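Local coordinates for tyrosyl-tRNA synthetase (Pyrococcus horikoshii, PDB 2CYC), which attaches tyrosine to tRNA(Tyr), first activating the amino acid with ATP and then passing it to the acceptor end of the tRNA, at residues A[135-140]-A[171-176]. Sequence-based numbering, arbitrary orientation.
Sequences IDISKN and MQVADI. With TYR (tyrosine), chain C.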
# COMPACT_ATOMS: atom_id res chain seq x y z
N ILE A 135 -6.77 2.13 0.11
CA ILE A 135 -7.05 1.12 -0.92
C ILE A 135 -7.99 1.69 -1.99
O ILE A 135 -7.74 1.56 -3.19
CB ILE A 135 -7.73 -0.14 -0.34
CG1 ILE A 135 -6.81 -0.83 0.66
CG2 ILE A 135 -8.11 -1.10 -1.46
CD1 ILE A 135 -5.50 -1.27 0.07
N ASP A 136 -9.08 2.32 -1.54
CA ASP A 136 -10.07 2.89 -2.45
C ASP A 136 -9.41 3.85 -3.44
O ASP A 136 -9.70 3.81 -4.64
CB ASP A 136 -11.13 3.63 -1.63
CG ASP A 136 -12.29 4.11 -2.48
OD1 ASP A 136 -12.63 3.43 -3.48
OD2 ASP A 136 -12.88 5.16 -2.14
N ILE A 137 -8.54 4.71 -2.93
CA ILE A 137 -7.82 5.65 -3.76
C ILE A 137 -6.87 4.89 -4.70
O ILE A 137 -6.80 5.17 -5.90
CB ILE A 137 -7.00 6.61 -2.87
CG1 ILE A 137 -7.94 7.58 -2.16
CG2 ILE A 137 -5.95 7.34 -3.71
CD1 ILE A 137 -7.31 8.23 -0.91
N SER A 138 -6.14 3.92 -4.15
CA SER A 138 -5.18 3.16 -4.93
C SER A 138 -5.80 2.42 -6.10
O SER A 138 -5.10 2.09 -7.06
CB SER A 138 -4.43 2.19 -4.02
OG SER A 138 -3.64 2.92 -3.11
N LYS A 139 -7.09 2.15 -6.03
CA LYS A 139 -7.80 1.48 -7.11
C LYS A 139 -7.98 2.44 -8.30
O LYS A 139 -8.22 1.99 -9.42
CB LYS A 139 -9.20 1.04 -6.67
CG LYS A 139 -9.27 -0.24 -5.89
CD LYS A 139 -10.71 -0.48 -5.46
CE LYS A 139 -11.16 -1.90 -5.72
NZ LYS A 139 -11.14 -2.25 -7.16
N ASN A 140 -7.86 3.74 -8.05
CA ASN A 140 -8.05 4.74 -9.11
C ASN A 140 -6.77 5.40 -9.59
O ASN A 140 -6.82 6.41 -10.27
CB ASN A 140 -9.01 5.83 -8.65
CG ASN A 140 -10.38 5.29 -8.32
OD1 ASN A 140 -10.68 4.97 -7.17
ND2 ASN A 140 -11.22 5.16 -9.34
N MET A 171 -0.83 7.43 0.79
CA MET A 171 -1.18 7.80 2.16
C MET A 171 -1.38 9.32 2.22
O MET A 171 -2.27 9.80 2.93
CB MET A 171 -0.06 7.39 3.12
CG MET A 171 0.03 5.90 3.41
SD MET A 171 1.58 5.49 4.25
CE MET A 171 1.38 6.41 5.81
N GLN A 172 -0.57 10.07 1.48
CA GLN A 172 -0.68 11.53 1.49
C GLN A 172 -2.02 11.94 0.91
O GLN A 172 -2.68 12.86 1.42
CB GLN A 172 0.46 12.20 0.69
CG GLN A 172 0.44 13.75 0.76
CD GLN A 172 1.81 14.39 0.52
OE1 GLN A 172 2.84 13.73 0.66
NE2 GLN A 172 1.83 15.68 0.17
N VAL A 173 -2.45 11.27 -0.16
CA VAL A 173 -3.74 11.60 -0.75
C VAL A 173 -4.87 11.22 0.22
O VAL A 173 -5.81 12.00 0.42
CB VAL A 173 -3.92 10.88 -2.10
CG1 VAL A 173 -5.34 11.07 -2.62
CG2 VAL A 173 -2.92 11.43 -3.10
N ALA A 174 -4.76 10.04 0.83
CA ALA A 174 -5.76 9.57 1.80
C ALA A 174 -5.86 10.50 3.00
O ALA A 174 -6.95 10.74 3.54
CB ALA A 174 -5.41 8.14 2.25
N ASP A 175 -4.72 11.04 3.43
CA ASP A 175 -4.69 11.96 4.56
C ASP A 175 -5.64 13.13 4.29
O ASP A 175 -6.27 13.66 5.21
CB ASP A 175 -3.29 12.54 4.77
CG ASP A 175 -2.29 11.51 5.20
OD1 ASP A 175 -2.70 10.47 5.76
OD2 ASP A 175 -1.08 11.75 5.00
N ILE A 176 -5.71 13.53 3.03
CA ILE A 176 -6.57 14.65 2.66
C ILE A 176 -8.05 14.30 2.82
O ILE A 176 -8.80 15.00 3.50
CB ILE A 176 -6.29 15.10 1.19
CG1 ILE A 176 -4.93 15.80 1.12
CG2 ILE A 176 -7.42 16.02 0.69
CD1 ILE A 176 -4.41 16.06 -0.29
N TYR C . 5.36 14.76 1.64
CA TYR C . 5.45 15.93 2.56
C TYR C . 6.89 16.45 2.62
O TYR C . 7.79 15.77 2.07
CB TYR C . 4.99 15.53 3.97
CG TYR C . 3.52 15.14 4.03
CD1 TYR C . 2.52 16.06 3.70
CD2 TYR C . 3.13 13.86 4.43
CE1 TYR C . 1.16 15.70 3.75
CE2 TYR C . 1.78 13.50 4.50
CZ TYR C . 0.81 14.42 4.16
OH TYR C . -0.53 14.05 4.21
OXT TYR C . 7.11 17.52 3.22
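I137 carries CG1 anti to its carbonyl carbon (chi1 -72°), and an extended chi2 of 160° sends CD1 out to V173 and A174. V173 answers with CG1, set anti to its own backbone N (chi1 172°). This methyl meets both I137 CD1 and I137 CG2, so one valine branch touches both methyls of the isoleucine. I137 CD1 also presses on the backbone of A174, 3.4 Å from A174 CA, tighter than usual for two carbons. The methyl of A174 is 3.7 Å from I137 CD1. A174, with only a methyl for a side chain, is consistent with a close approach of helix 128-138 to helix 164-178, whose other face binds L-tyrosine. There Q172 OE1 accepts a hydrogen bond from the ligand N at 2.9 Å. The Q172 amide lies over one face of the ligand ring, nearly parallel to it, with CD 3.5 Å from the ligand CE1. Q190 bonds Q172 NE2 and so ties down the far end of the amide. With an alanine in place of Q172, the ligand amino group is likely to lose this acceptor, Q190 its amide partner, and the ring the flat group over its face. D175 OD2 accepts a hydrogen bond from the ligand OH, modelled at a very short 2.5 Å, a doubtful length. Y130, on helix 128-138, bonds D175 OD1, so that helix also reaches the binding site through a second-shell residue. The chemistry is thus split across helix 164-178: apolar packing seats one side on its neighbour, while polar groups on the other read the amino and hydroxyl ends of tyrosine.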